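Local coordinates for glycoside hydrolase family protein (Novosphingobium sp. PP1Y, PDB 6Q2F), which probably hydrolyses terminal alpha-L-rhamnose from its glycosides, as an alpha-L-rhamnosidase of a glycoside hydrolase family, at residues I677-K688 and S693-Q704. Numbering follows the deposited sequence.
Sequences IHTSVHVPVDDK and SLAIFGQYFNRQ
Asp-686 OD1 is gripped by both terminal nitrogens of Arg-703: NH1 comes in at 2.7 Å from above the carboxylate plane, while NH2 makes a weak second bond. With the planes 86° apart and both nitrogens on OD1, this is not the flat two-oxygen pairing; OD2 turns instead to Lys-73. NH2 also reaches Val-683 O at 2.8 Å, and Val-683 CG1 lies over one face of the guanidinium, 3.3 Å from NH2. NE makes a salt bridge with Asp-74 of helix 68-81, a further hold on the group. Next door, Gln-704 NE2 gives a straight bond to Asp-686 O (3.0 Å), its chain bent at chi2 (-69°) with CG against the Val-683 methyls. Further along, Asn-702 ND2 bonds Val-681 O, while its OD1 closes an Asx turn by accepting Gln-704 N. Ser-680 OG hands its proton to Phe-701 O at 2.6 Å. Beyond lie two cis peptides, before Thr-679 and Gln-699; here Gln-699 N meets His-678 O at 2.7 Å and His-678 ND1 donates to Gly-698 O. Residues 677-688 continue from 674-677, the last strand of the (beta/alpha)8 barrel, and this bond helps to orient a side chain about 7 Å from the bound sodium.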
ATOM      1  N   ILE A 677     -10.408   4.888   9.070  1.00 29.01           N
ATOM      2  CA  ILE A 677      -9.534   4.887  10.207  1.00 29.45           C
ATOM      3  C   ILE A 677      -9.215   3.554  10.801  1.00 25.75           C
ATOM      4  O   ILE A 677     -10.067   2.827  11.145  1.00 23.78           O
ATOM      5  CB  ILE A 677     -10.033   5.842  11.293  1.00 29.47           C
ATOM      6  CG1 ILE A 677     -10.200   7.227  10.722  1.00 32.90           C
ATOM      7  CG2 ILE A 677      -9.085   5.867  12.464  1.00 21.41           C
ATOM      8  CD1 ILE A 677     -11.256   8.046  11.385  1.00 32.36           C
ATOM      9  N   HIS A 678      -7.943   3.288  10.907  1.00 24.20           N
ATOM     10  CA  HIS A 678      -7.433   2.108  11.517  1.00 28.55           C
ATOM     11  C   HIS A 678      -7.065   2.467  12.942  1.00 32.42           C
ATOM     12  O   HIS A 678      -6.085   3.125  13.104  1.00 30.99           O
ATOM     13  CB  HIS A 678      -6.171   1.723  10.796  1.00 28.74           C
ATOM     14  CG  HIS A 678      -5.563   0.454  11.266  1.00 31.90           C
ATOM     15  ND1 HIS A 678      -4.924   0.341  12.470  1.00 34.23           N
ATOM     16  CD2 HIS A 678      -5.493  -0.758  10.690  1.00 31.51           C
ATOM     17  CE1 HIS A 678      -4.508  -0.891  12.627  1.00 33.87           C
ATOM     18  NE2 HIS A 678      -4.836  -1.577  11.558  1.00 38.69           N
ATOM     19  N   THR A 679      -7.785   2.038  13.972  1.00 28.67           N
ATOM     20  CA  THR A 679      -9.015   1.288  13.946  1.00 29.44           C
ATOM     21  C   THR A 679      -9.911   1.653  15.113  1.00 29.48           C
ATOM     22  O   THR A 679      -9.564   2.383  15.979  1.00 31.34           O
ATOM     23  CB  THR A 679      -8.879  -0.218  14.211  1.00 38.13           C
ATOM     24  OG1 THR A 679      -7.642  -0.543  14.802  1.00 47.84           O
ATOM     25  CG2 THR A 679      -9.166  -0.981  13.092  1.00 25.56           C
ATOM     26  N   SER A 680     -11.086   1.081  15.085  1.00 25.92           N
ATOM     27  CA  SER A 680     -12.065   1.211  16.069  1.00 26.70           C
ATOM     28  C   SER A 680     -12.396  -0.208  16.495  1.00 30.23           C
ATOM     29  O   SER A 680     -13.328  -0.785  16.033  1.00 29.14           O
ATOM     30  CB  SER A 680     -13.271   1.908  15.503  1.00 23.15           C
ATOM     31  OG  SER A 680     -14.141   2.295  16.488  1.00 28.44           O
ATOM     32  N   VAL A 681     -11.594  -0.760  17.377  1.00 26.94           N
ATOM     33  CA  VAL A 681     -11.838  -2.089  17.911  1.00 29.02           C
ATOM     34  C   VAL A 681     -13.201  -2.125  18.599  1.00 32.86           C
ATOM     35  O   VAL A 681     -13.613  -1.171  19.269  1.00 27.75           O
ATOM     36  CB  VAL A 681     -10.686  -2.459  18.863  1.00 32.91           C
ATOM     37  CG1 VAL A 681     -11.119  -3.511  19.860  1.00 44.49           C
ATOM     38  CG2 VAL A 681      -9.487  -2.959  18.071  1.00 29.61           C
ATOM     39  N   HIS A 682     -13.915  -3.229  18.417  1.00 32.87           N
ATOM     40  CA  HIS A 682     -15.221  -3.406  19.041  1.00 29.82           C
ATOM     41  C   HIS A 682     -15.093  -3.494  20.555  1.00 32.36           C
ATOM     42  O   HIS A 682     -14.253  -4.242  21.072  1.00 31.86           O
ATOM     43  CB  HIS A 682     -15.882  -4.677  18.504  1.00 25.12           C
ATOM     44  CG  HIS A 682     -16.988  -5.198  19.366  1.00 24.37           C
ATOM     45  ND1 HIS A 682     -18.074  -4.431  19.726  1.00 23.50           N
ATOM     46  CD2 HIS A 682     -17.188  -6.422  19.914  1.00 25.62           C
ATOM     47  CE1 HIS A 682     -18.892  -5.155  20.470  1.00 29.03           C
ATOM     48  NE2 HIS A 682     -18.379  -6.367  20.591  1.00 32.65           N
ATOM     49  N   VAL A 683     -15.940  -2.740  21.258  1.00 26.89           N
ATOM     50  CA  VAL A 683     -15.946  -2.688  22.718  1.00 22.96           C
ATOM     51  C   VAL A 683     -17.076  -3.571  23.235  1.00 30.94           C
ATOM     52  O   VAL A 683     -18.250  -3.185  23.161  1.00 31.33           O
ATOM     53  CB  VAL A 683     -16.098  -1.245  23.219  1.00 28.68           C
ATOM     54  CG1 VAL A 683     -16.212  -1.212  24.750  1.00 24.00           C
ATOM     55  CG2 VAL A 683     -14.942  -0.405  22.723  1.00 26.63           C
ATOM     56  N   PRO A 684     -16.780  -4.776  23.719  1.00 36.10           N
ATOM     57  CA  PRO A 684     -17.867  -5.691  24.116  1.00 32.12           C
ATOM     58  C   PRO A 684     -18.441  -5.424  25.496  1.00 35.45           C
ATOM     59  O   PRO A 684     -19.597  -5.792  25.733  1.00 34.38           O
ATOM     60  CB  PRO A 684     -17.195  -7.064  24.075  1.00 25.83           C
ATOM     61  CG  PRO A 684     -15.806  -6.740  24.533  1.00 29.76           C
ATOM     62  CD  PRO A 684     -15.477  -5.452  23.755  1.00 31.49           C
ATOM     63  N   VAL A 685     -17.679  -4.817  26.405  1.00 33.46           N
ATOM     64  CA  VAL A 685     -18.124  -4.544  27.768  1.00 32.44           C
ATOM     65  C   VAL A 685     -17.631  -3.153  28.148  1.00 37.95           C
ATOM     66  O   VAL A 685     -16.587  -2.696  27.674  1.00 38.57           O
ATOM     67  CB  VAL A 685     -17.619  -5.611  28.779  1.00 38.64           C
ATOM     68  CG1 VAL A 685     -18.130  -7.000  28.407  1.00 42.13           C
ATOM     69  CG2 VAL A 685     -16.110  -5.639  28.821  1.00 37.52           C
ATOM     70  N   ASP A 686     -18.385  -2.472  29.008  1.00 39.71           N
ATOM     71  CA  ASP A 686     -18.065  -1.079  29.307  1.00 42.57           C
ATOM     72  C   ASP A 686     -17.019  -0.908  30.410  1.00 38.72           C
ATOM     73  O   ASP A 686     -16.326   0.116  30.412  1.00 38.06           O
ATOM     74  CB  ASP A 686     -19.337  -0.305  29.690  1.00 41.29           C
ATOM     75  CG  ASP A 686     -20.392  -0.311  28.579  1.00 40.14           C
ATOM     76  OD1 ASP A 686     -20.047  -0.626  27.425  1.00 39.21           O
ATOM     77  OD2 ASP A 686     -21.566   0.008  28.857  1.00 43.96           O
ATOM     78  N   ASP A 687     -16.852  -1.895  31.301  1.00 35.38           N
ATOM     79  CA  ASP A 687     -16.116  -1.679  32.552  1.00 38.82           C
ATOM     80  C   ASP A 687     -14.617  -1.517  32.327  1.00 40.50           C
ATOM     81  O   ASP A 687     -13.962  -0.755  33.044  1.00 58.74           O
ATOM     82  CB  ASP A 687     -16.366  -2.829  33.534  1.00 47.56           C
ATOM     83  CG  ASP A 687     -16.214  -4.220  32.882  1.00 64.89           C
ATOM     84  OD1 ASP A 687     -15.595  -4.338  31.808  1.00 69.20           O
ATOM     85  OD2 ASP A 687     -16.714  -5.207  33.460  1.00 77.65           O
ATOM     86  N   LYS A 688     -14.049  -2.222  31.354  1.00 37.10           N
ATOM     87  CA  LYS A 688     -12.603  -2.202  31.154  1.00 41.27           C
ATOM     88  C   LYS A 688     -12.231  -1.008  30.277  1.00 42.90           C
ATOM     89  O   LYS A 688     -12.542  -0.981  29.081  1.00 38.93           O
ATOM     90  CB  LYS A 688     -12.134  -3.527  30.563  1.00 35.57           C
ATOM     91  CG  LYS A 688     -11.985  -4.600  31.677  1.00 36.20           C
ATOM     92  CD  LYS A 688     -11.598  -5.951  31.147  1.00 39.10           C
ATOM     93  CE  LYS A 688     -11.382  -6.941  32.312  1.00 40.94           C
ATOM     94  NZ  LYS A 688     -12.641  -7.209  33.061  1.00 42.07           N
ATOM     95  N   SER A 693      -7.502  -3.578  22.420  1.00 28.38           N
ATOM     96  CA  SER A 693      -6.781  -2.901  21.357  1.00 30.60           C
ATOM     97  C   SER A 693      -6.404  -3.984  20.357  1.00 38.05           C
ATOM     98  O   SER A 693      -6.311  -5.154  20.727  1.00 34.71           O
ATOM     99  CB  SER A 693      -5.528  -2.217  21.901  1.00 35.54           C
ATOM    100  OG  SER A 693      -4.650  -3.158  22.494  1.00 46.68           O
ATOM    101  N   LEU A 694      -6.117  -3.616  19.124  1.00 32.27           N
ATOM    102  CA  LEU A 694      -5.713  -4.585  18.125  1.00 32.17           C
ATOM    103  C   LEU A 694      -4.241  -4.822  18.297  1.00 30.98           C
ATOM    104  O   LEU A 694      -3.449  -4.249  17.634  1.00 35.17           O
ATOM    105  CB  LEU A 694      -5.989  -4.049  16.729  1.00 29.40           C
ATOM    106  CG  LEU A 694      -5.356  -4.784  15.559  1.00 38.96           C
ATOM    107  CD1 LEU A 694      -5.881  -6.182  15.421  1.00 32.44           C
ATOM    108  CD2 LEU A 694      -5.482  -4.050  14.250  1.00 33.28           C
ATOM    109  N   ALA A 695      -3.901  -5.671  19.235  1.00 34.82           N
ATOM    110  CA  ALA A 695      -2.529  -5.971  19.554  1.00 38.72           C
ATOM    111  C   ALA A 695      -1.746  -4.703  19.902  1.00 34.18           C
ATOM    112  O   ALA A 695      -2.178  -3.941  20.680  1.00 36.20           O
ATOM    113  CB  ALA A 695      -1.873  -6.781  18.467  1.00 37.33           C
ATOM    114  N   ILE A 696      -0.618  -4.489  19.281  1.00 35.45           N
ATOM    115  CA  ILE A 696       0.212  -3.352  19.564  1.00 44.32           C
ATOM    116  C   ILE A 696      -0.115  -2.196  18.670  1.00 42.32           C
ATOM    117  O   ILE A 696       0.655  -1.288  18.542  1.00 39.22           O
ATOM    118  CB  ILE A 696       1.666  -3.687  19.269  1.00 46.57           C
ATOM    119  CG1 ILE A 696       1.820  -4.114  17.831  1.00 47.96           C
ATOM    120  CG2 ILE A 696       2.176  -4.788  20.161  1.00 43.03           C
ATOM    121  CD1 ILE A 696       3.258  -4.206  17.407  1.00 51.90           C
ATOM    122  N   PHE A 697      -1.229  -2.238  17.984  1.00 34.74           N
ATOM    123  CA  PHE A 697      -1.513  -1.172  17.059  1.00 29.80           C
ATOM    124  C   PHE A 697      -2.606  -0.230  17.423  1.00 33.04           C
ATOM    125  O   PHE A 697      -3.564  -0.590  18.024  1.00 32.09           O
ATOM    126  CB  PHE A 697      -1.866  -1.743  15.693  1.00 36.21           C
ATOM    127  CG  PHE A 697      -0.837  -2.625  15.110  1.00 38.24           C
ATOM    128  CD1 PHE A 697       0.227  -2.111  14.472  1.00 41.59           C
ATOM    129  CD2 PHE A 697      -0.969  -3.968  15.171  1.00 44.55           C
ATOM    130  CE1 PHE A 697       1.179  -2.920  13.934  1.00 43.31           C
ATOM    131  CE2 PHE A 697      -0.038  -4.790  14.624  1.00 50.14           C
ATOM    132  CZ  PHE A 697       1.047  -4.261  14.003  1.00 48.82           C
ATOM    133  N   GLY A 698      -2.432   0.998  16.997  1.00 27.05           N
ATOM    134  CA  GLY A 698      -3.422   2.025  17.150  1.00 28.21           C
ATOM    135  C   GLY A 698      -3.895   2.234  15.720  1.00 36.36           C
ATOM    136  O   GLY A 698      -3.448   1.526  14.889  1.00 30.47           O
ATOM    137  N   GLN A 699      -4.766   3.181  15.418  1.00 33.71           N
ATOM    138  CA  GLN A 699      -5.400   4.073  16.349  1.00 29.86           C
ATOM    139  C   GLN A 699      -6.304   3.328  17.279  1.00 38.09           C
ATOM    140  O   GLN A 699      -6.684   2.232  17.028  1.00 29.82           O
ATOM    141  CB  GLN A 699      -6.240   5.114  15.625  1.00 25.98           C
ATOM    142  CG  GLN A 699      -5.459   6.085  14.809  1.00 20.32           C
ATOM    143  CD  GLN A 699      -4.535   6.919  15.635  1.00 30.08           C
ATOM    144  OE1 GLN A 699      -4.956   7.583  16.522  1.00 35.06           O
ATOM    145  NE2 GLN A 699      -3.284   6.875  15.339  1.00 23.65           N
ATOM    146  N   TYR A 700      -6.658   3.987  18.354  1.00 32.09           N
ATOM    147  CA  TYR A 700      -7.480   3.418  19.420  1.00 29.40           C
ATOM    148  C   TYR A 700      -8.854   4.089  19.436  1.00 30.95           C
ATOM    149  O   TYR A 700      -9.410   4.408  20.491  1.00 31.95           O
ATOM    150  CB  TYR A 700      -6.770   3.570  20.770  1.00 33.93           C
ATOM    151  CG  TYR A 700      -5.389   2.946  20.768  1.00 29.93           C
ATOM    152  CD1 TYR A 700      -4.279   3.658  20.331  1.00 28.45           C
ATOM    153  CD2 TYR A 700      -5.197   1.632  21.178  1.00 29.05           C
ATOM    154  CE1 TYR A 700      -3.027   3.089  20.312  1.00 30.88           C
ATOM    155  CE2 TYR A 700      -3.949   1.051  21.146  1.00 28.69           C
ATOM    156  CZ  TYR A 700      -2.864   1.780  20.715  1.00 34.34           C
ATOM    157  OH  TYR A 700      -1.623   1.203  20.693  1.00 37.95           O
ATOM    158  N   PHE A 701      -9.419   4.295  18.247  1.00 29.19           N
ATOM    159  CA  PHE A 701     -10.504   5.257  18.034  1.00 30.26           C
ATOM    160  C   PHE A 701     -11.859   4.567  18.193  1.00 29.04           C
ATOM    161  O   PHE A 701     -12.546   4.258  17.223  1.00 30.38           O
ATOM    162  CB  PHE A 701     -10.341   5.884  16.652  1.00 27.10           C
ATOM    163  CG  PHE A 701     -11.295   6.994  16.366  1.00 30.39           C
ATOM    164  CD1 PHE A 701     -11.384   8.082  17.219  1.00 29.19           C
ATOM    165  CD2 PHE A 701     -12.072   6.970  15.222  1.00 27.66           C
ATOM    166  CE1 PHE A 701     -12.253   9.133  16.935  1.00 29.43           C
ATOM    167  CE2 PHE A 701     -12.944   8.003  14.939  1.00 30.82           C
ATOM    168  CZ  PHE A 701     -13.031   9.088  15.793  1.00 26.50           C
ATOM    169  N   ASN A 702     -12.247   4.317  19.449  1.00 30.49           N
ATOM    170  CA  ASN A 702     -13.554   3.734  19.745  1.00 32.25           C
ATOM    171  C   ASN A 702     -14.161   4.469  20.939  1.00 30.16           C
ATOM    172  O   ASN A 702     -13.616   5.464  21.428  1.00 27.88           O
ATOM    173  CB  ASN A 702     -13.479   2.216  19.982  1.00 26.76           C
ATOM    174  CG  ASN A 702     -12.625   1.830  21.202  1.00 30.09           C
ATOM    175  OD1 ASN A 702     -12.438   2.608  22.144  1.00 30.17           O
ATOM    176  ND2 ASN A 702     -12.102   0.610  21.175  1.00 25.49           N
ATOM    177  N   ARG A 703     -15.318   3.988  21.401  1.00 29.54           N
ATOM    178  CA  ARG A 703     -16.087   4.717  22.404  1.00 27.71           C
ATOM    179  C   ARG A 703     -15.420   4.747  23.768  1.00 31.24           C
ATOM    180  O   ARG A 703     -15.849   5.526  24.635  1.00 26.84           O
ATOM    181  CB  ARG A 703     -17.477   4.114  22.538  1.00 33.07           C
ATOM    182  CG  ARG A 703     -17.523   2.631  22.946  1.00 30.24           C
ATOM    183  CD  ARG A 703     -18.965   2.229  22.987  1.00 29.41           C
ATOM    184  NE  ARG A 703     -19.151   0.793  23.164  1.00 28.24           N
ATOM    185  CZ  ARG A 703     -19.389   0.249  24.345  1.00 35.72           C
ATOM    186  NH1 ARG A 703     -19.450   1.040  25.414  1.00 28.61           N
ATOM    187  NH2 ARG A 703     -19.543  -1.065  24.457  1.00 34.23           N
ATOM    188  N   GLN A 704     -14.405   3.916  23.986  1.00 28.29           N
ATOM    189  CA  GLN A 704     -13.617   3.947  25.208  1.00 29.60           C
ATOM    190  C   GLN A 704     -12.471   4.955  25.152  1.00 33.21           C
ATOM    191  O   GLN A 704     -11.855   5.220  26.187  1.00 34.29           O
ATOM    192  CB  GLN A 704     -13.047   2.545  25.499  1.00 33.71           C
ATOM    193  CG  GLN A 704     -14.091   1.438  25.692  1.00 28.81           C
ATOM    194  CD  GLN A 704     -14.897   1.580  26.973  1.00 34.46           C
ATOM    195  OE1 GLN A 704     -15.455   2.628  27.268  1.00 47.75           O
ATOM    196  NE2 GLN A 704     -14.968   0.504  27.734  1.00 33.70           N
TER